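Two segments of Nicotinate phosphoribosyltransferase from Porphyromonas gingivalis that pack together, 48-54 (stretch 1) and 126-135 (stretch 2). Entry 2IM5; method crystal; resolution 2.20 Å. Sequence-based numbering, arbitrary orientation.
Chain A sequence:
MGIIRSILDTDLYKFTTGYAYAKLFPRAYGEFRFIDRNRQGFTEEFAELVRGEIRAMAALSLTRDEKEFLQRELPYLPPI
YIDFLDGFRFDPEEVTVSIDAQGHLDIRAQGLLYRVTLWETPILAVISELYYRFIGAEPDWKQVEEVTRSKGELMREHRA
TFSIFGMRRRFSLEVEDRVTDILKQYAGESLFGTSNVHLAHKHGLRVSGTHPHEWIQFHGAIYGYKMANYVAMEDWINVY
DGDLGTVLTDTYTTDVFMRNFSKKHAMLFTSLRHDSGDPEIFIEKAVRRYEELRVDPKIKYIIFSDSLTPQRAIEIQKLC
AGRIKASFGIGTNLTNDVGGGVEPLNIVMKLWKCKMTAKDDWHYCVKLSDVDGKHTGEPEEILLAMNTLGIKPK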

ATOM      1  N   GLU A  48     -24.825  -5.909  -4.038  1.00 29.05           N
ATOM      2  CA  GLU A  48     -25.028  -6.436  -5.377  1.00 30.73           C
ATOM      3  C   GLU A  48     -24.274  -5.594  -6.410  1.00 29.74           C
ATOM      4  O   GLU A  48     -23.773  -6.112  -7.407  1.00 27.98           O
ATOM      5  CB  GLU A  48     -26.521  -6.473  -5.705  1.00 32.75           C
ATOM      6  CG  GLU A  48     -26.839  -7.221  -6.977  1.00 37.58           C
ATOM      7  CD  GLU A  48     -26.153  -8.579  -7.043  1.00 42.05           C
ATOM      8  OE1 GLU A  48     -26.245  -9.348  -6.057  1.00 42.94           O
ATOM      9  OE2 GLU A  48     -25.526  -8.880  -8.085  1.00 43.47           O
ATOM     10  N   LEU A  49     -24.196  -4.291  -6.170  1.00 28.27           N
ATOM     11  CA  LEU A  49     -23.465  -3.419  -7.081  1.00 27.69           C
ATOM     12  C   LEU A  49     -21.986  -3.805  -7.035  1.00 26.62           C
ATOM     13  O   LEU A  49     -21.303  -3.811  -8.055  1.00 26.38           O
ATOM     14  CB  LEU A  49     -23.621  -1.954  -6.665  1.00 27.21           C
ATOM     15  CG  LEU A  49     -25.007  -1.331  -6.825  1.00 26.44           C
ATOM     16  CD1 LEU A  49     -24.984   0.093  -6.311  1.00 25.00           C
ATOM     17  CD2 LEU A  49     -25.410  -1.366  -8.292  1.00 25.69           C
ATOM     18  N   VAL A  50     -21.502  -4.129  -5.842  1.00 26.76           N
ATOM     19  CA  VAL A  50     -20.112  -4.518  -5.669  1.00 26.36           C
ATOM     20  C   VAL A  50     -19.845  -5.825  -6.398  1.00 26.82           C
ATOM     21  O   VAL A  50     -18.854  -5.946  -7.121  1.00 27.64           O
ATOM     22  CB  VAL A  50     -19.763  -4.683  -4.180  1.00 27.18           C
ATOM     23  CG1 VAL A  50     -18.348  -5.228  -4.030  1.00 26.62           C
ATOM     24  CG2 VAL A  50     -19.891  -3.341  -3.475  1.00 26.54           C
ATOM     25  N   ARG A  51     -20.730  -6.800  -6.217  1.00 25.66           N
ATOM     26  CA  ARG A  51     -20.568  -8.088  -6.878  1.00 26.73           C
ATOM     27  C   ARG A  51     -20.524  -7.917  -8.396  1.00 26.23           C
ATOM     28  O   ARG A  51     -19.765  -8.602  -9.085  1.00 25.65           O
ATOM     29  CB  ARG A  51     -21.697  -9.052  -6.477  1.00 26.30           C
ATOM     30  CG  ARG A  51     -21.536  -9.620  -5.065  1.00 29.82           C
ATOM     31  CD  ARG A  51     -22.530 -10.744  -4.769  1.00 30.96           C
ATOM     32  NE  ARG A  51     -23.860 -10.222  -4.498  1.00 34.07           N
ATOM     33  CZ  ARG A  51     -24.385 -10.083  -3.286  1.00 33.12           C
ATOM     34  NH1 ARG A  51     -23.699 -10.438  -2.209  1.00 33.09           N
ATOM     35  NH2 ARG A  51     -25.595  -9.562  -3.154  1.00 35.70           N
ATOM     36  N   GLY A  52     -21.332  -6.996  -8.912  1.00 25.46           N
ATOM     37  CA  GLY A  52     -21.348  -6.753 -10.342  1.00 24.68           C
ATOM     38  C   GLY A  52     -20.023  -6.208 -10.845  1.00 25.04           C
ATOM     39  O   GLY A  52     -19.543  -6.599 -11.911  1.00 25.17           O
ATOM     40  N   GLU A  53     -19.432  -5.298 -10.081  1.00 25.91           N
ATOM     41  CA  GLU A  53     -18.149  -4.709 -10.447  1.00 27.18           C
ATOM     42  C   GLU A  53     -17.059  -5.770 -10.380  1.00 27.91           C
ATOM     43  O   GLU A  53     -16.166  -5.818 -11.229  1.00 27.35           O
ATOM     44  CB  GLU A  53     -17.803  -3.566  -9.498  1.00 28.76           C
ATOM     45  CG  GLU A  53     -18.669  -2.332  -9.655  1.00 30.09           C
ATOM     46  CD  GLU A  53     -18.557  -1.716 -11.040  1.00 34.84           C
ATOM     47  OE1 GLU A  53     -17.429  -1.636 -11.584  1.00 34.51           O
ATOM     48  OE2 GLU A  53     -19.601  -1.302 -11.588  1.00 37.88           O
ATOM     49  N   ILE A  54     -17.131  -6.624  -9.365  1.00 28.20           N
ATOM     50  CA  ILE A  54     -16.142  -7.677  -9.212  1.00 28.76           C
ATOM     51  C   ILE A  54     -16.228  -8.630 -10.397  1.00 28.98           C
ATOM     52  O   ILE A  54     -15.203  -9.050 -10.942  1.00 29.18           O
ATOM     53  CB  ILE A  54     -16.348  -8.444  -7.886  1.00 28.24           C
ATOM     54  CG1 ILE A  54     -15.953  -7.545  -6.713  1.00 28.17           C
ATOM     55  CG2 ILE A  54     -15.524  -9.720  -7.883  1.00 28.52           C
ATOM     56  CD1 ILE A  54     -16.254  -8.134  -5.358  1.00 30.11           C
ATOM     57  N   VAL A 126     -13.040   0.350  -6.033  1.00 21.15           N
ATOM     58  CA  VAL A 126     -14.380   0.137  -6.559  1.00 22.98           C
ATOM     59  C   VAL A 126     -15.430   0.491  -5.512  1.00 23.54           C
ATOM     60  O   VAL A 126     -16.405   1.179  -5.813  1.00 23.67           O
ATOM     61  CB  VAL A 126     -14.581  -1.325  -6.995  1.00 23.94           C
ATOM     62  CG1 VAL A 126     -16.074  -1.639  -7.148  1.00 26.07           C
ATOM     63  CG2 VAL A 126     -13.871  -1.561  -8.313  1.00 23.59           C
ATOM     64  N   ILE A 127     -15.230   0.020  -4.286  1.00 23.32           N
ATOM     65  CA  ILE A 127     -16.172   0.308  -3.210  1.00 23.89           C
ATOM     66  C   ILE A 127     -16.258   1.809  -2.976  1.00 24.97           C
ATOM     67  O   ILE A 127     -17.347   2.362  -2.820  1.00 26.74           O
ATOM     68  CB  ILE A 127     -15.753  -0.397  -1.903  1.00 23.67           C
ATOM     69  CG1 ILE A 127     -15.987  -1.902  -2.047  1.00 23.91           C
ATOM     70  CG2 ILE A 127     -16.515   0.172  -0.716  1.00 19.28           C
ATOM     71  CD1 ILE A 127     -15.531  -2.699  -0.857  1.00 27.46           C
ATOM     72  N   SER A 128     -15.108   2.468  -2.962  1.00 23.99           N
ATOM     73  CA  SER A 128     -15.072   3.902  -2.739  1.00 25.50           C
ATOM     74  C   SER A 128     -15.836   4.656  -3.829  1.00 25.61           C
ATOM     75  O   SER A 128     -16.711   5.464  -3.531  1.00 26.27           O
ATOM     76  CB  SER A 128     -13.619   4.387  -2.682  1.00 25.70           C
ATOM     77  OG  SER A 128     -13.565   5.778  -2.419  1.00 30.89           O
ATOM     78  N   GLU A 129     -15.522   4.380  -5.092  1.00 25.95           N
ATOM     79  CA  GLU A 129     -16.192   5.061  -6.189  1.00 26.40           C
ATOM     80  C   GLU A 129     -17.694   4.756  -6.216  1.00 26.95           C
ATOM     81  O   GLU A 129     -18.505   5.663  -6.399  1.00 26.08           O
ATOM     82  CB  GLU A 129     -15.542   4.697  -7.535  1.00 25.65           C
ATOM     83  CG  GLU A 129     -16.164   5.422  -8.721  1.00 25.79           C
ATOM     84  CD  GLU A 129     -15.234   5.537  -9.923  1.00 30.04           C
ATOM     85  OE1 GLU A 129     -15.708   5.981 -10.997  1.00 27.05           O
ATOM     86  OE2 GLU A 129     -14.033   5.195  -9.799  1.00 31.06           O
ATOM     87  N   LEU A 130     -18.057   3.486  -6.035  1.00 25.89           N
ATOM     88  CA  LEU A 130     -19.461   3.082  -6.022  1.00 26.00           C
ATOM     89  C   LEU A 130     -20.215   3.795  -4.920  1.00 25.46           C
ATOM     90  O   LEU A 130     -21.353   4.199  -5.109  1.00 25.13           O
ATOM     91  CB  LEU A 130     -19.610   1.579  -5.779  1.00 25.14           C
ATOM     92  CG  LEU A 130     -19.478   0.583  -6.925  1.00 26.48           C
ATOM     93  CD1 LEU A 130     -19.726  -0.821  -6.372  1.00 27.14           C
ATOM     94  CD2 LEU A 130     -20.487   0.903  -8.027  1.00 25.28           C
ATOM     95  N   TYR A 131     -19.570   3.929  -3.767  1.00 26.16           N
ATOM     96  CA  TYR A 131     -20.179   4.569  -2.612  1.00 26.88           C
ATOM     97  C   TYR A 131     -20.627   6.001  -2.890  1.00 27.10           C
ATOM     98  O   TYR A 131     -21.787   6.348  -2.668  1.00 27.05           O
ATOM     99  CB  TYR A 131     -19.204   4.563  -1.435  1.00 26.99           C
ATOM    100  CG  TYR A 131     -19.733   5.286  -0.224  1.00 27.93           C
ATOM    101  CD1 TYR A 131     -20.748   4.734   0.549  1.00 28.92           C
ATOM    102  CD2 TYR A 131     -19.240   6.542   0.128  1.00 29.67           C
ATOM    103  CE1 TYR A 131     -21.266   5.418   1.653  1.00 30.28           C
ATOM    104  CE2 TYR A 131     -19.745   7.232   1.221  1.00 30.49           C
ATOM    105  CZ  TYR A 131     -20.757   6.666   1.981  1.00 32.09           C
ATOM    106  OH  TYR A 131     -21.248   7.351   3.074  1.00 35.25           O
ATOM    107  N   TYR A 132     -19.705   6.834  -3.365  1.00 26.51           N
ATOM    108  CA  TYR A 132     -20.031   8.225  -3.651  1.00 27.07           C
ATOM    109  C   TYR A 132     -21.108   8.333  -4.721  1.00 26.83           C
ATOM    110  O   TYR A 132     -21.972   9.200  -4.642  1.00 25.86           O
ATOM    111  CB  TYR A 132     -18.764   8.983  -4.043  1.00 25.89           C
ATOM    112  CG  TYR A 132     -17.778   9.025  -2.899  1.00 25.42           C
ATOM    113  CD1 TYR A 132     -18.078   9.715  -1.727  1.00 24.30           C
ATOM    114  CD2 TYR A 132     -16.568   8.332  -2.966  1.00 24.82           C
ATOM    115  CE1 TYR A 132     -17.206   9.715  -0.647  1.00 24.95           C
ATOM    116  CE2 TYR A 132     -15.685   8.324  -1.893  1.00 24.35           C
ATOM    117  CZ  TYR A 132     -16.010   9.017  -0.739  1.00 25.18           C
ATOM    118  OH  TYR A 132     -15.139   9.015   0.321  1.00 26.33           O
ATOM    119  N   ARG A 133     -21.068   7.447  -5.712  1.00 27.21           N
ATOM    120  CA  ARG A 133     -22.093   7.458  -6.750  1.00 28.25           C
ATOM    121  C   ARG A 133     -23.428   7.142  -6.080  1.00 29.26           C
ATOM    122  O   ARG A 133     -24.435   7.823  -6.300  1.00 27.99           O
ATOM    123  CB  ARG A 133     -21.843   6.380  -7.799  1.00 29.81           C
ATOM    124  CG  ARG A 133     -20.711   6.632  -8.760  1.00 33.50           C
ATOM    125  CD  ARG A 133     -20.725   5.539  -9.821  1.00 35.09           C
ATOM    126  NE  ARG A 133     -19.577   5.605 -10.718  1.00 36.48           N
ATOM    127  CZ  ARG A 133     -19.355   4.738 -11.702  1.00 36.93           C
ATOM    128  NH1 ARG A 133     -20.206   3.742 -11.913  1.00 36.71           N
ATOM    129  NH2 ARG A 133     -18.283   4.864 -12.469  1.00 37.04           N
ATOM    130  N   PHE A 134     -23.412   6.098  -5.255  1.00 28.49           N
ATOM    131  CA  PHE A 134     -24.596   5.634  -4.555  1.00 28.48           C
ATOM    132  C   PHE A 134     -25.288   6.712  -3.731  1.00 27.72           C
ATOM    133  O   PHE A 134     -26.511   6.805  -3.743  1.00 29.09           O
ATOM    134  CB  PHE A 134     -24.240   4.455  -3.645  1.00 27.50           C
ATOM    135  CG  PHE A 134     -25.418   3.605  -3.268  1.00 26.56           C
ATOM    136  CD1 PHE A 134     -26.025   2.783  -4.209  1.00 26.58           C
ATOM    137  CD2 PHE A 134     -25.910   3.610  -1.969  1.00 26.33           C
ATOM    138  CE1 PHE A 134     -27.107   1.970  -3.854  1.00 27.00           C
ATOM    139  CE2 PHE A 134     -26.989   2.802  -1.604  1.00 25.58           C
ATOM    140  CZ  PHE A 134     -27.589   1.981  -2.548  1.00 25.21           C
ATOM    141  N   ILE A 135     -24.516   7.515  -3.004  1.00 27.41           N
ATOM    142  CA  ILE A 135     -25.112   8.556  -2.178  1.00 26.33           C
ATOM    143  C   ILE A 135     -25.257   9.868  -2.940  1.00 26.68           C
ATOM    144  O   ILE A 135     -25.539  10.911  -2.351  1.00 26.67           O
ATOM    145  CB  ILE A 135     -24.301   8.799  -0.889  1.00 24.76           C
ATOM    146  CG1 ILE A 135     -22.949   9.426  -1.217  1.00 25.47           C
ATOM    147  CG2 ILE A 135     -24.116   7.494  -0.145  1.00 24.81           C
ATOM    148  CD1 ILE A 135     -22.186   9.885   0.010  1.00 22.74           C
TER

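The contact between these two segments of nicotinate phosphoribosyltransferase is a small helix-to-helix packing dominated by apolar contacts, in which one leucine side chain reaches across to three residues of the opposing helix and no hydrogen bond or salt bridge joins the two stretches. It illustrates a general principle: helices distant in sequence can be held side by side mainly by the fit of carbon against carbon, while many of their polar groups find partners within each helix or elsewhere.

The helix axes approach to 10.3 Å and their N-to-C directions differ by 134°, so the helices run closer to antiparallel than to parallel but cross obliquely. A crossing of this kind limits the region of close approach, and the two stretches together bury 336 Å². The backbones come near each other at Val 50 and Ile 127, whose CA atoms lie 6.7 Å apart, and at Glu 53 and Val 126, where the CA to CA distance is 7.3 Å.

Leu 130 is the centre of the arrangement and has the largest area covered by the other stretch. Its CA-to-CB bond points toward stretch 1, and its side chain (chi1 m, chi2 t) brings CD1 against Leu 49, Val 50 and Glu 53 together. Leu 130 CD1 lies 3.8 Å from Leu 49 O, 3.8 Å from both Val 50 CA and Val 50 CG2, and 3.8 Å from Glu 53 CG. The methyl group therefore rests against backbone as well as side-chain atoms. The contact with Leu 49 O costs that oxygen nothing in hydrogen bonding, because it already accepts from Glu 53 N at 3.1 Å within the helix.

The remaining contacts extend the packing along the helices. Toward the end of stretch 2, Leu 49 CD1 meets Phe 134 CD1 at 3.6 Å, approaching the aromatic ring obliquely. Near its start, Val 126 CG1 sits 3.5 Å from Glu 53 CB. Between these, Val 50 CG2 and Ile 127 CG1 make a looser contact at 4.4 Å; both residues direct their CA-to-CB bonds sideways.

Glu 53 shows how a charged residue can serve an apolar contact. Its CB and CG pack against Val 126 and Leu 130, whereas its carboxylate takes no polar partner across the interface; OE1 is hydrogen-bonded elsewhere in the structure.

Other charged residues are paired within their own helices. The CA-to-CB bond of Arg 51 points away from stretch 2, and the residue forms a salt bridge with Glu 48, its NE and NH2 each donating to Glu 48 OE1 at 3.0 Å. In stretch 2, Arg 133 NH2 and Glu 129 OE1 form another at 3.2 Å. These pairs are separated by three and four residues respectively, spacings that bring side chains together after about one helical turn. The electrostatic pairing seen here thus runs along each helix, while the contact between them is made mainly by carbon packing.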